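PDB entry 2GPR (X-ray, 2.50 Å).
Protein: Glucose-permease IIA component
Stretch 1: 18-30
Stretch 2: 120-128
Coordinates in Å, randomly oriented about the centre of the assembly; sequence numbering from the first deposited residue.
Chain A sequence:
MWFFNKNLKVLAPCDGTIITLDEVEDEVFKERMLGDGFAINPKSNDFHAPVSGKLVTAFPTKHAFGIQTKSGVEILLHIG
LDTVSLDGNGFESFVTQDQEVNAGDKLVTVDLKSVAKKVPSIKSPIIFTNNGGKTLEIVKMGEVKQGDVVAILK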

# COMPACT_ATOMS: atom_id res chain seq x y z
N ILE A 18 1.88 -11.46 0.83
CA ILE A 18 2.19 -10.52 1.85
C ILE A 18 3.45 -11.05 2.51
O ILE A 18 3.57 -12.25 2.73
N ILE A 19 4.45 -10.20 2.66
CA ILE A 19 5.71 -10.54 3.28
C ILE A 19 5.87 -9.47 4.34
O ILE A 19 5.05 -8.57 4.38
N THR A 20 6.92 -9.55 5.17
CA THR A 20 7.15 -8.57 6.24
C THR A 20 8.03 -7.45 5.78
O THR A 20 8.62 -7.54 4.70
N LEU A 21 8.10 -6.41 6.60
CA LEU A 21 8.92 -5.26 6.28
C LEU A 21 10.39 -5.63 6.39
O LEU A 21 11.30 -5.07 5.78
N ASP A 22 10.62 -6.60 7.19
CA ASP A 22 11.97 -7.01 7.37
C ASP A 22 12.45 -7.68 6.10
O ASP A 22 13.64 -7.80 5.84
N GLU A 23 11.51 -8.09 5.25
CA GLU A 23 11.89 -8.70 4.01
C GLU A 23 12.07 -7.68 2.89
O GLU A 23 12.18 -8.05 1.72
N VAL A 24 12.08 -6.39 3.26
CA VAL A 24 12.24 -5.27 2.34
C VAL A 24 13.64 -4.69 2.40
O VAL A 24 14.14 -4.39 3.48
N GLU A 25 14.27 -4.58 1.24
CA GLU A 25 15.65 -4.14 1.12
C GLU A 25 15.81 -2.63 1.05
O GLU A 25 16.23 -2.10 0.03
N ASP A 26 15.46 -1.97 2.12
CA ASP A 26 15.51 -0.54 2.20
C ASP A 26 15.33 -0.08 3.64
O ASP A 26 14.24 -0.19 4.20
N GLU A 27 16.39 0.52 4.15
CA GLU A 27 16.52 1.05 5.49
C GLU A 27 15.24 1.69 6.00
O GLU A 27 14.71 1.34 7.05
N VAL A 28 14.72 2.63 5.21
CA VAL A 28 13.54 3.34 5.61
C VAL A 28 12.35 2.43 5.93
O VAL A 28 11.61 2.65 6.90
N PHE A 29 12.15 1.43 5.08
CA PHE A 29 11.03 0.52 5.18
C PHE A 29 11.22 -0.57 6.19
O PHE A 29 10.44 -0.70 7.12
N LYS A 30 12.29 -1.33 6.02
CA LYS A 30 12.62 -2.46 6.86
C LYS A 30 12.83 -2.09 8.30
O LYS A 30 12.49 -2.87 9.18
N PRO A 120 15.56 -1.38 -7.64
CA PRO A 120 16.06 -2.37 -6.73
C PRO A 120 15.05 -3.44 -6.38
O PRO A 120 15.41 -4.59 -6.22
N SER A 121 13.78 -3.06 -6.25
CA SER A 121 12.78 -4.05 -5.90
C SER A 121 11.36 -3.60 -6.20
O SER A 121 11.05 -2.43 -6.03
N ILE A 122 10.48 -4.54 -6.64
CA ILE A 122 9.07 -4.23 -6.84
C ILE A 122 8.21 -4.61 -5.63
O ILE A 122 7.00 -4.42 -5.61
N LYS A 123 8.85 -5.18 -4.63
CA LYS A 123 8.16 -5.50 -3.43
C LYS A 123 7.62 -4.17 -2.92
O LYS A 123 8.38 -3.23 -2.84
N SER A 124 6.29 -4.08 -2.75
CA SER A 124 5.60 -2.85 -2.41
C SER A 124 5.15 -2.72 -0.97
O SER A 124 4.32 -3.47 -0.53
N PRO A 125 5.64 -1.68 -0.29
CA PRO A 125 5.29 -1.50 1.10
C PRO A 125 3.96 -0.83 1.39
O PRO A 125 3.52 0.11 0.71
N ILE A 126 3.32 -1.32 2.45
CA ILE A 126 2.05 -0.81 2.97
C ILE A 126 2.29 -0.33 4.40
O ILE A 126 2.36 -1.14 5.35
N ILE A 127 2.45 0.95 4.60
CA ILE A 127 2.72 1.36 5.96
C ILE A 127 1.73 2.31 6.48
O ILE A 127 1.20 3.12 5.76
N PHE A 128 1.49 2.22 7.74
CA PHE A 128 0.63 3.17 8.38
C PHE A 128 1.52 4.29 8.86
O PHE A 128 2.39 4.11 9.79

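Side chains alternate along stretch 2: Lys123, Pro125 and Ile127 point toward stretch 1, while Ser124 and Ile126 point away. Pro125 lies over one face of the Phe29 ring (chi1 m), its CG 3.6 Å from the ring centroid and 9° off the normal, a CH-pi contact. Leu21 (m, t) leaves its backbone sideways, but its end reaches the strand: Leu21 CD2 lies 4.2 Å from Pro125 CB, and Leu21 CD1 lies 4.0 Å from CG2 of Ile127 (chi1 p). One leucine thus spans two inward-facing residues.

Lys123 covers both chemistries. Its long chain (m, t, then off-well and t) packs aliphatically, with Lys123 CD 3.5 Å from Ile19 CD1, and carries NZ onward to polar partners. There Lys123 NZ donates to Glu23 O at 3.1 Å and forms a salt bridge with Glu25 OE1 at 3.4 Å, a weak hydrogen bond. Water 1 joins the same pair, its O accepting from Lys123 NZ at 3.0 Å and donating to Glu25 OE1 at 3.1 Å.

The other carboxylate oxygen of Glu25 (p, m) is also used: Ser121 OG (chi1 t) donates to Glu25 OE2 at 3.1 Å. That same Ser121 OG accepts from Lys123 N at 3.1 Å, tying the serine to the backbone of its own loop.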

# COMPACT_ATOMS: atom_id res chain seq x y z
CB ILE A 18 1.04 -10.34 2.84
CG1 ILE A 18 -0.21 -9.84 2.08
CG2 ILE A 18 1.43 -9.38 3.97
CD1 ILE A 18 0.02 -8.49 1.35
CB ILE A 19 6.87 -10.49 2.24
CG1 ILE A 19 7.12 -9.05 1.76
CG2 ILE A 19 6.52 -11.31 1.01
CD1 ILE A 19 7.58 -9.01 0.32
CB THR A 20 7.73 -9.21 7.54
OG1 THR A 20 8.96 -9.90 7.27
CG2 THR A 20 6.74 -10.16 8.19
CB LEU A 21 8.62 -4.05 7.18
CG LEU A 21 7.34 -3.29 6.83
CD1 LEU A 21 7.23 -2.09 7.77
CD2 LEU A 21 7.31 -2.82 5.36
CB ASP A 22 12.12 -7.91 8.62
CG ASP A 22 11.01 -7.69 9.63
OD1 ASP A 22 9.84 -7.61 9.07
OD2 ASP A 22 11.22 -7.56 10.80
CB GLU A 23 10.93 -9.78 3.59
CG GLU A 23 11.01 -11.02 4.50
CD GLU A 23 9.68 -11.74 4.65
OE1 GLU A 23 9.25 -12.26 3.52
OE2 GLU A 23 9.06 -11.80 5.72
CB VAL A 24 11.23 -4.20 2.64
CG1 VAL A 24 11.44 -3.01 1.70
CG2 VAL A 24 9.83 -4.76 2.55
CB GLU A 25 16.29 -4.78 -0.12
CG GLU A 25 15.36 -4.64 -1.32
CD GLU A 25 14.32 -5.71 -1.31
OE1 GLU A 25 14.85 -6.90 -1.20
OE2 GLU A 25 13.11 -5.49 -1.27
CB ASP A 26 14.42 0.08 1.34
CG ASP A 26 14.28 1.55 1.55
OD1 ASP A 26 13.92 2.05 2.58
OD2 ASP A 26 14.42 2.21 0.46
CB GLU A 27 17.68 2.09 5.47
CG GLU A 27 17.27 3.50 5.94
CD GLU A 27 17.65 4.64 5.01
OE1 GLU A 27 18.30 4.49 3.98
OE2 GLU A 27 17.25 5.83 5.46
CB VAL A 28 13.17 4.38 4.60
CG1 VAL A 28 11.72 4.76 4.77
CG2 VAL A 28 14.06 5.61 4.67
CB PHE A 29 10.68 -0.05 3.81
CG PHE A 29 10.15 1.02 2.90
CD1 PHE A 29 9.10 1.85 3.30
CD2 PHE A 29 10.62 1.14 1.59
CE1 PHE A 29 8.58 2.84 2.47
CE2 PHE A 29 10.10 2.10 0.74
CZ PHE A 29 9.10 2.96 1.17
CB LYS A 30 13.71 -3.33 6.27
CG LYS A 30 14.74 -3.76 7.25
CD LYS A 30 16.02 -2.97 7.11
CE LYS A 30 16.51 -2.92 5.67
NZ LYS A 30 17.93 -2.52 5.47
CB PRO A 120 16.54 -1.63 -5.46
CG PRO A 120 16.46 -0.14 -5.75
CD PRO A 120 15.79 0.01 -7.11
CB SER A 121 12.89 -4.40 -4.42
OG SER A 121 11.93 -5.38 -4.11
CB ILE A 122 8.43 -4.68 -8.15
CG1 ILE A 122 8.45 -6.19 -8.29
CG2 ILE A 122 9.01 -3.99 -9.36
CD1 ILE A 122 7.11 -6.73 -8.77
CB LYS A 123 9.15 -6.08 -2.45
CG LYS A 123 9.42 -7.56 -2.67
CD LYS A 123 10.37 -8.05 -1.59
CE LYS A 123 11.39 -9.07 -2.07
NZ LYS A 123 12.46 -9.30 -1.09
CB SER A 124 4.43 -2.64 -3.34
OG SER A 124 4.89 -2.59 -4.70
CB PRO A 125 6.46 -0.79 1.75
CG PRO A 125 7.58 -0.73 0.73
CD PRO A 125 7.01 -1.19 -0.59
CB ILE A 126 0.95 -1.91 3.02
CG1 ILE A 126 0.87 -2.72 1.74
CG2 ILE A 126 -0.41 -1.29 3.33
CD1 ILE A 126 0.67 -1.86 0.51
CB ILE A 127 4.10 1.97 6.11
CG1 ILE A 127 4.37 2.90 4.94
CG2 ILE A 127 5.22 0.94 6.19
CD1 ILE A 127 5.27 4.05 5.40
CB PHE A 128 -0.18 2.58 9.54
CG PHE A 128 -0.92 1.35 9.15
CD1 PHE A 128 -0.23 0.16 8.95
CD2 PHE A 128 -2.30 1.38 8.95
CE1 PHE A 128 -0.91 -0.98 8.51
CE2 PHE A 128 -3.00 0.23 8.60
CZ PHE A 128 -2.29 -0.95 8.34
O HOH W 1 15.37 -9.94 -0.68